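Local atomic coordinates of exosome complex component Rrp41 (Archaeoglobus fulgidus, PDB entry 3M7N), a protein that probably degrades RNA from its 3' end as a catalytic component of the archaeal exosome, and probably can also add heteromeric RNA tails. Residues E[93-96]-E[97-100]. The protein carries 1 engineered substitution. Residues are numbered along the deposited sequence; the frame is centred on the assembly and turned at random.
Sequences GPDR and RSIE. With nucleotides of chain L.
Asp95 lays its carboxylate over the first turn of helix 96-110 as the N-cap. Its CG sits between its backbone N and carbonyl carbon (chi1 59°), a rotation that lets Asp95 OD2 accept the N-H of Ser98 at 2.8 Å from Ser98 N, nearly in line with the C-O bond. Ser98 OG adds a second bond to Asp95 OD2 (3.0 Å) from the opposite face of the carboxylate plane, while OD1 forms a salt bridge with Lys90. With an alanine at Asp95, the Ser98 N-H would probably lose its capping acceptor, Ser98 OG this partner and Lys90 this salt bridge. In the same turn, Ile99 N bonds to Asp95 O, and Pro94 CB rests against Ile99 CG1 at 4.0 Å. Arg97, extended from CG to NE, reaches the RNA of chain L: its NE meets OP2 of nucleotide C6 almost straight (2.9 Å, 172°), in the guanidinium plane, and its NH1 bonds O5' along a more bent path. Arg96 NH1 comes within 2.6 Å of OP1 of nucleotide C4. The capped turn thus presents two arginines to the RNA backbone; it starts the helix following strand 74-81, with Arg97 against Met81 of that strand and Glu100 salt-bridged to Arg107 of the neighbouring exonuclease 2 subunit.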
loop_
_atom_site.group_PDB
_atom_site.type_symbol
_atom_site.label_atom_id
_atom_site.label_comp_id
_atom_site.label_asym_id
_atom_site.label_seq_id
_atom_site.Cartn_x
_atom_site.Cartn_y
_atom_site.Cartn_z
ATOM N N GLY E 93 -5.897 -15.389 3.267
ATOM C CA GLY E 93 -4.797 -14.579 2.777
ATOM C C GLY E 93 -3.778 -15.415 2.023
ATOM O O GLY E 93 -3.670 -16.624 2.249
ATOM N N PRO E 94 -3.021 -14.777 1.122
ATOM C CA PRO E 94 -2.105 -15.552 0.289
ATOM C C PRO E 94 -0.908 -15.974 1.109
ATOM O O PRO E 94 -0.448 -15.225 1.969
ATOM C CB PRO E 94 -1.661 -14.553 -0.788
ATOM C CG PRO E 94 -2.501 -13.313 -0.580
ATOM C CD PRO E 94 -2.909 -13.336 0.858
ATOM N N ASP E 95 -0.440 -17.187 0.862
ATOM C CA ASP E 95 0.847 -17.612 1.361
ATOM C C ASP E 95 1.801 -17.772 0.173
ATOM O O ASP E 95 1.436 -17.545 -0.984
ATOM C CB ASP E 95 0.717 -18.897 2.190
ATOM C CG ASP E 95 0.124 -20.063 1.406
ATOM O OD1 ASP E 95 -0.157 -21.095 2.037
ATOM O OD2 ASP E 95 -0.049 -19.971 0.175
ATOM N N ARG E 96 3.031 -18.148 0.456
ATOM C CA ARG E 96 4.024 -18.249 -0.597
ATOM C C ARG E 96 3.630 -19.282 -1.652
ATOM O O ARG E 96 3.780 -19.044 -2.852
ATOM C CB ARG E 96 5.391 -18.535 0.025
ATOM C CG ARG E 96 5.795 -17.417 0.962
ATOM C CD ARG E 96 6.843 -17.842 1.942
ATOM N NE ARG E 96 8.170 -17.754 1.358
ATOM C CZ ARG E 96 9.013 -18.780 1.298
ATOM N NH1 ARG E 96 8.653 -19.957 1.794
ATOM N NH2 ARG E 96 10.214 -18.626 0.749
ATOM N N ARG E 97 3.081 -20.402 -1.195
ATOM C CA ARG E 97 2.628 -21.461 -2.090
ATOM C C ARG E 97 1.527 -20.957 -3.044
ATOM O O ARG E 97 1.598 -21.188 -4.252
ATOM C CB ARG E 97 2.176 -22.694 -1.286
ATOM C CG ARG E 97 1.499 -23.760 -2.122
ATOM C CD ARG E 97 1.010 -24.929 -1.276
ATOM N NE ARG E 97 0.237 -25.870 -2.080
ATOM C CZ ARG E 97 -1.075 -25.776 -2.301
ATOM N NH1 ARG E 97 -1.691 -26.682 -3.051
ATOM N NH2 ARG E 97 -1.775 -24.780 -1.777
ATOM N N SER E 98 0.533 -20.249 -2.510
ATOM C CA SER E 98 -0.538 -19.700 -3.336
ATOM C C SER E 98 0.002 -18.647 -4.278
ATOM O O SER E 98 -0.484 -18.491 -5.405
ATOM C CB SER E 98 -1.635 -19.078 -2.477
ATOM O OG SER E 98 -2.317 -20.054 -1.710
ATOM N N ILE E 99 0.999 -17.904 -3.811
ATOM C CA ILE E 99 1.587 -16.873 -4.649
ATOM C C ILE E 99 2.305 -17.519 -5.839
ATOM O O ILE E 99 2.186 -17.084 -6.984
ATOM C CB ILE E 99 2.521 -15.956 -3.830
ATOM C CG1 ILE E 99 1.682 -15.102 -2.869
ATOM C CG2 ILE E 99 3.344 -15.069 -4.755
ATOM C CD1 ILE E 99 2.477 -14.309 -1.890
ATOM N N GLU E 100 3.025 -18.586 -5.553
ATOM C CA GLU E 100 3.758 -19.311 -6.577
ATOM C C GLU E 100 2.802 -19.954 -7.570
ATOM O O GLU E 100 2.992 -19.862 -8.780
ATOM C CB GLU E 100 4.621 -20.374 -5.906
ATOM C CG GLU E 100 5.971 -20.534 -6.531
ATOM C CD GLU E 100 6.082 -21.822 -7.301
ATOM O OE1 GLU E 100 6.766 -22.756 -6.810
ATOM O OE2 GLU E 100 5.472 -21.894 -8.392
ATOM P P C L 6 0.970 -29.452 -3.219
ATOM O OP1 C L 6 0.874 -30.060 -4.568
ATOM O OP2 C L 6 1.724 -28.186 -3.053
ATOM O "O5'" C L 6 -0.511 -29.285 -2.612
ATOM C "C5'" C L 6 -1.392 -30.409 -2.676
ATOM C "C4'" C L 6 -2.366 -30.475 -1.513
ATOM O "O4'" C L 6 -1.701 -30.277 -0.240
ATOM C "C3'" C L 6 -3.444 -29.405 -1.468
ATOM O "O3'" C L 6 -4.390 -29.599 -2.517
ATOM C "C2'" C L 6 -4.003 -29.712 -0.085
ATOM O "O2'" C L 6 -4.798 -30.890 -0.043
ATOM C "C1'" C L 6 -2.704 -29.917 0.699
ATOM N N1 C L 6 -2.318 -28.684 1.436
ATOM C C2 C L 6 -2.935 -28.429 2.662
ATOM O O2 C L 6 -3.763 -29.241 3.095
ATOM N N3 C L 6 -2.604 -27.305 3.344
ATOM C C4 C L 6 -1.701 -26.460 2.840
ATOM N N4 C L 6 -1.410 -25.362 3.556
ATOM C C5 C L 6 -1.062 -26.709 1.584
ATOM C C6 C L 6 -1.399 -27.819 0.920
ATOM P P C L 4 7.068 -22.912 2.418
ATOM O OP1 C L 4 7.576 -22.213 1.208
ATOM O OP2 C L 4 5.764 -22.533 3.007
ATOM O "O5'" C L 4 7.036 -24.495 2.147
ATOM C "C5'" C L 4 8.175 -25.169 1.610
ATOM C "C4'" C L 4 7.976 -26.675 1.619
ATOM O "O4'" C L 4 8.030 -27.181 2.974
ATOM C "C3'" C L 4 6.627 -27.161 1.107
ATOM O "O3'" C L 4 6.603 -27.211 -0.308
ATOM C "C2'" C L 4 6.588 -28.562 1.700
ATOM O "O2'" C L 4 7.397 -29.483 0.998
ATOM C "C1'" C L 4 7.153 -28.294 3.086
ATOM N N1 C L 4 6.025 -27.988 4.007
ATOM C C2 C L 4 5.357 -29.054 4.610
ATOM O O2 C L 4 5.754 -30.201 4.367
ATOM N N3 C L 4 4.315 -28.796 5.445
ATOM C C4 C L 4 3.936 -27.532 5.661
ATOM N N4 C L 4 2.906 -27.320 6.486
ATOM C C5 C L 4 4.597 -26.426 5.044
ATOM C C6 C L 4 5.624 -26.697 4.229
#